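Local atomic coordinates of Cag-Z (Helicobacter pylori, PDB entry 1S2X), a protein that is of unknown function but is encoded by the cag pathogenicity island, which specifies a type IV secretion system. Residues L10-L21 and F111-F122. The protein carries 1 engineered substitution. Numbering follows the deposited sequence.
Sequences LGFNEAERQKIL and FVAEISDNFNNF
Phe-111 meets Leu-10 at the start of the contact, its CD1 lying 3.8 Å from Leu-10 CB while Leu-10 CD1 sits over one face of the ring. One turn on, Glu-114 and Ile-115 flank Gly-11, where the loop leading into helix 14-23 comes closest to helix 105-135. Gly-11 packs tightly here, its CA 3.3 Å from Ile-115 CG1, and its positive phi of 92° is a conformation that glycine takes easily. Asn-118 then makes the hydrogen bond of the interface: its ND2 donates to Gly-11 O at 2.9 Å, with the acceptor close to the amide plane. A water bridges the same carbonyl oxygen to Glu-114 OE1. Edge-on to the Arg-17 guanidinium, Asn-118 ND2 stands 3.7 Å from NH2 without bonding, the amide and guanidinium planes nearly perpendicular. The ring of Phe-122, swung away from its backbone N by a chi1 of 168°, packs against helix 14-23, receiving the edge of Phe-12 in an offset edge-to-face pair (centroids of the two rings 5.6 Å apart) and Arg-17 CB over a face, while Leu-21 CG lies at the rim, 3.7 Å from Phe-122 CE2. Helix 74-101 borders the same apolar patch through Cys-91 and Ser-87, and its Glu-94 accepts a hydrogen bond from Phe-12 N. One direct hydrogen bond and a water bridge thus sit between apolar contacts at either end of the segment: the Asn-118 amide and a water, itself held by Glu-114 OE1, donate to the Gly-11 carbonyl, whereas aromatic and aliphatic packing joins the short N-terminal helix to the long helices.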
loop_
_atom_site.group_PDB
_atom_site.type_symbol
_atom_site.label_atom_id
_atom_site.label_comp_id
_atom_site.label_asym_id
_atom_site.label_seq_id
_atom_site.Cartn_x
_atom_site.Cartn_y
_atom_site.Cartn_z
ATOM N N LEU A 10 17.635 -8.217 16.788
ATOM C CA LEU A 10 16.716 -9.218 16.285
ATOM C C LEU A 10 15.266 -8.819 16.552
ATOM O O LEU A 10 15.033 -7.958 17.405
ATOM C CB LEU A 10 16.969 -10.563 16.966
ATOM C CG LEU A 10 18.280 -11.269 16.646
ATOM C CD1 LEU A 10 18.262 -12.692 17.189
ATOM C CD2 LEU A 10 18.532 -11.249 15.140
ATOM N N GLY A 11 14.328 -9.454 15.856
ATOM C CA GLY A 11 12.919 -9.190 16.115
ATOM C C GLY A 11 12.369 -8.092 15.220
ATOM O O GLY A 11 11.351 -7.498 15.563
ATOM N N PHE A 12 13.060 -7.843 14.119
ATOM C CA PHE A 12 12.697 -6.827 13.134
ATOM C C PHE A 12 12.272 -5.517 13.808
ATOM O O PHE A 12 11.114 -5.127 13.671
ATOM C CB PHE A 12 11.585 -7.364 12.236
ATOM C CG PHE A 12 11.385 -6.536 10.975
ATOM C CD1 PHE A 12 12.466 -6.053 10.267
ATOM C CD2 PHE A 12 10.104 -6.255 10.523
ATOM C CE1 PHE A 12 12.298 -5.300 9.117
ATOM C CE2 PHE A 12 9.928 -5.505 9.369
ATOM C CZ PHE A 12 11.018 -5.024 8.673
ATOM N N ASN A 13 13.208 -4.914 14.508
ATOM C CA ASN A 13 13.223 -3.731 15.316
ATOM C C ASN A 13 12.603 -2.529 14.595
ATOM O O ASN A 13 12.566 -2.511 13.371
ATOM C CB ASN A 13 14.656 -3.307 15.675
ATOM C CG ASN A 13 15.232 -3.994 16.890
ATOM O OD1 ASN A 13 14.506 -4.563 17.706
ATOM N ND2 ASN A 13 16.559 -3.949 17.019
ATOM N N GLU A 14 12.167 -1.551 15.372
ATOM C CA GLU A 14 11.706 -0.292 14.797
ATOM C C GLU A 14 12.825 0.320 13.966
ATOM O O GLU A 14 12.597 0.950 12.933
ATOM C CB GLU A 14 11.231 0.653 15.891
ATOM C CG GLU A 14 11.475 0.204 17.313
ATOM C CD GLU A 14 10.503 -0.830 17.835
ATOM O OE1 GLU A 14 9.287 -0.533 17.908
ATOM O OE2 GLU A 14 10.963 -1.946 18.181
ATOM N N ALA A 15 14.070 0.142 14.390
ATOM C CA ALA A 15 15.178 0.738 13.644
ATOM C C ALA A 15 15.415 0.024 12.321
ATOM O O ALA A 15 15.780 0.617 11.305
ATOM C CB ALA A 15 16.454 0.714 14.476
ATOM N N GLU A 16 15.206 -1.289 12.334
ATOM C CA GLU A 16 15.409 -2.063 11.108
ATOM C C GLU A 16 14.277 -1.762 10.132
ATOM O O GLU A 16 14.417 -1.695 8.915
ATOM C CB GLU A 16 15.485 -3.544 11.457
ATOM C CG GLU A 16 16.644 -4.301 10.849
ATOM C CD GLU A 16 18.013 -3.760 11.186
ATOM O OE1 GLU A 16 18.273 -3.468 12.366
ATOM O OE2 GLU A 16 18.834 -3.621 10.262
ATOM N N ARG A 17 13.099 -1.563 10.717
ATOM C CA ARG A 17 11.924 -1.213 9.936
ATOM C C ARG A 17 12.088 0.151 9.287
ATOM O O ARG A 17 11.749 0.317 8.112
ATOM C CB ARG A 17 10.708 -1.281 10.859
ATOM C CG ARG A 17 10.331 -2.739 11.143
ATOM C CD ARG A 17 9.041 -2.799 11.944
ATOM N NE ARG A 17 8.983 -1.698 12.900
ATOM C CZ ARG A 17 8.802 -1.861 14.205
ATOM N NH1 ARG A 17 8.763 -0.799 15.001
ATOM N NH2 ARG A 17 8.658 -3.088 14.691
ATOM N N GLN A 18 12.619 1.102 10.044
ATOM C CA GLN A 18 12.808 2.479 9.586
ATOM C C GLN A 18 13.842 2.543 8.477
ATOM O O GLN A 18 13.842 3.430 7.625
ATOM C CB GLN A 18 13.187 3.370 10.767
ATOM C CG GLN A 18 13.287 4.856 10.490
ATOM C CD GLN A 18 12.057 5.532 9.934
ATOM O OE1 GLN A 18 10.924 5.333 10.367
ATOM N NE2 GLN A 18 12.238 6.384 8.927
ATOM N N LYS A 19 14.752 1.576 8.476
ATOM C CA LYS A 19 15.795 1.557 7.454
ATOM C C LYS A 19 15.194 1.183 6.105
ATOM O O LYS A 19 15.567 1.690 5.049
ATOM C CB LYS A 19 16.909 0.577 7.821
ATOM C CG LYS A 19 17.551 0.765 9.188
ATOM C CD LYS A 19 18.213 2.124 9.324
ATOM C CE LYS A 19 19.736 2.043 9.143
ATOM N NZ LYS A 19 20.305 3.339 8.706
ATOM N N ILE A 20 14.241 0.260 6.161
ATOM C CA ILE A 20 13.544 -0.157 4.941
ATOM C C ILE A 20 12.602 0.938 4.467
ATOM O O ILE A 20 12.367 1.112 3.267
ATOM C CB ILE A 20 12.838 -1.495 5.201
ATOM C CG1 ILE A 20 13.823 -2.608 5.614
ATOM C CG2 ILE A 20 12.000 -1.933 4.019
ATOM C CD1 ILE A 20 13.262 -3.998 5.416
ATOM N N LEU A 21 12.034 1.738 5.365
ATOM C CA LEU A 21 11.245 2.876 4.893
ATOM C C LEU A 21 12.109 3.896 4.154
ATOM O O LEU A 21 11.862 4.223 2.995
ATOM C CB LEU A 21 10.532 3.535 6.071
ATOM C CG LEU A 21 9.342 2.786 6.654
ATOM C CD1 LEU A 21 8.785 3.542 7.856
ATOM C CD2 LEU A 21 8.244 2.546 5.625
ATOM N N PHE A 111 11.500 -15.219 19.415
ATOM C CA PHE A 111 12.110 -14.352 18.413
ATOM C C PHE A 111 11.498 -14.594 17.037
ATOM O O PHE A 111 11.325 -13.661 16.259
ATOM C CB PHE A 111 13.627 -14.557 18.376
ATOM C CG PHE A 111 14.375 -13.782 19.448
ATOM C CD1 PHE A 111 14.654 -12.439 19.311
ATOM C CD2 PHE A 111 14.808 -14.413 20.603
ATOM C CE1 PHE A 111 15.343 -11.719 20.272
ATOM C CE2 PHE A 111 15.505 -13.713 21.571
ATOM C CZ PHE A 111 15.780 -12.367 21.413
ATOM N N VAL A 112 11.166 -15.848 16.748
ATOM C CA VAL A 112 10.561 -16.169 15.456
ATOM C C VAL A 112 9.161 -15.581 15.386
ATOM O O VAL A 112 8.744 -15.043 14.354
ATOM C CB VAL A 112 10.584 -17.688 15.234
ATOM C CG1 VAL A 112 9.461 -18.171 14.332
ATOM C CG2 VAL A 112 11.946 -18.075 14.653
ATOM N N ALA A 113 8.412 -15.641 16.481
ATOM C CA ALA A 113 7.098 -15.017 16.520
ATOM C C ALA A 113 7.170 -13.492 16.446
ATOM O O ALA A 113 6.361 -12.859 15.766
ATOM C CB ALA A 113 6.366 -15.441 17.783
ATOM N N GLU A 114 8.119 -12.873 17.139
ATOM C CA GLU A 114 8.225 -11.417 17.107
ATOM C C GLU A 114 8.565 -10.927 15.703
ATOM O O GLU A 114 8.000 -9.959 15.201
ATOM C CB GLU A 114 9.291 -10.917 18.080
ATOM C CG GLU A 114 9.548 -9.423 18.050
ATOM C CD GLU A 114 8.580 -8.595 18.868
ATOM O OE1 GLU A 114 8.916 -7.443 19.208
ATOM O OE2 GLU A 114 7.469 -9.082 19.171
ATOM N N ILE A 115 9.521 -11.623 15.097
ATOM C CA ILE A 115 10.054 -11.240 13.800
ATOM C C ILE A 115 8.989 -11.302 12.713
ATOM O O ILE A 115 8.854 -10.396 11.893
ATOM C CB ILE A 115 11.231 -12.152 13.416
ATOM C CG1 ILE A 115 12.571 -11.693 14.004
ATOM C CG2 ILE A 115 11.319 -12.311 11.906
ATOM C CD1 ILE A 115 13.678 -12.718 13.862
ATOM N N SER A 116 8.223 -12.385 12.692
ATOM C CA SER A 116 7.223 -12.544 11.644
ATOM C C SER A 116 5.998 -11.673 11.895
ATOM O O SER A 116 5.394 -11.164 10.950
ATOM C CB SER A 116 6.848 -14.027 11.540
ATOM O OG SER A 116 6.236 -14.468 12.743
ATOM N N ASP A 117 5.620 -11.481 13.150
ATOM C CA ASP A 117 4.502 -10.636 13.541
ATOM C C ASP A 117 4.793 -9.173 13.202
ATOM O O ASP A 117 3.881 -8.421 12.877
ATOM C CB ASP A 117 4.191 -10.714 15.030
ATOM C CG ASP A 117 3.493 -11.968 15.493
ATOM O OD1 ASP A 117 2.898 -12.704 14.682
ATOM O OD2 ASP A 117 3.525 -12.223 16.713
ATOM N N ASN A 118 6.062 -8.771 13.285
ATOM C CA ASN A 118 6.373 -7.389 12.945
ATOM C C ASN A 118 6.477 -7.231 11.428
ATOM O O ASN A 118 6.260 -6.131 10.913
ATOM C CB ASN A 118 7.661 -6.924 13.625
ATOM C CG ASN A 118 7.463 -6.710 15.113
ATOM O OD1 ASN A 118 6.328 -6.603 15.587
ATOM N ND2 ASN A 118 8.568 -6.645 15.850
ATOM N N PHE A 119 6.813 -8.325 10.750
ATOM C CA PHE A 119 6.817 -8.353 9.287
ATOM C C PHE A 119 5.370 -8.218 8.809
ATOM O O PHE A 119 5.051 -7.407 7.940
ATOM C CB PHE A 119 7.467 -9.609 8.713
ATOM C CG PHE A 119 7.262 -9.824 7.222
ATOM C CD1 PHE A 119 6.240 -10.628 6.741
ATOM C CD2 PHE A 119 8.090 -9.218 6.299
ATOM C CE1 PHE A 119 6.035 -10.814 5.385
ATOM C CE2 PHE A 119 7.890 -9.381 4.934
ATOM C CZ PHE A 119 6.856 -10.169 4.476
ATOM N N ASN A 120 4.494 -9.032 9.397
ATOM C CA ASN A 120 3.107 -9.006 8.958
ATOM C C ASN A 120 2.509 -7.606 9.131
ATOM O O ASN A 120 1.780 -7.145 8.255
ATOM C CB ASN A 120 2.247 -10.012 9.717
ATOM C CG ASN A 120 0.910 -10.232 9.024
ATOM O OD1 ASN A 120 0.865 -10.335 7.797
ATOM N ND2 ASN A 120 -0.185 -10.309 9.771
ATOM N N ASN A 121 2.817 -6.965 10.247
ATOM C CA ASN A 121 2.217 -5.701 10.644
ATOM C C ASN A 121 2.818 -4.494 9.955
ATOM O O ASN A 121 2.117 -3.541 9.570
ATOM C CB ASN A 121 2.339 -5.555 12.176
ATOM C CG ASN A 121 1.327 -6.500 12.817
ATOM O OD1 ASN A 121 1.478 -6.912 13.959
ATOM N ND2 ASN A 121 0.299 -6.832 12.046
ATOM N N PHE A 122 4.141 -4.526 9.794
ATOM C CA PHE A 122 4.782 -3.399 9.118
ATOM C C PHE A 122 4.389 -3.364 7.647
ATOM O O PHE A 122 4.130 -2.304 7.075
ATOM C CB PHE A 122 6.285 -3.524 9.304
ATOM C CG PHE A 122 7.137 -2.603 8.449
ATOM C CD1 PHE A 122 7.744 -3.071 7.302
ATOM C CD2 PHE A 122 7.331 -1.278 8.795
ATOM C CE1 PHE A 122 8.521 -2.236 6.522
ATOM C CE2 PHE A 122 8.120 -0.444 8.029
ATOM C CZ PHE A 122 8.731 -0.925 6.886
HETATM O O HOH W 1 11.027 -6.019 18.447
#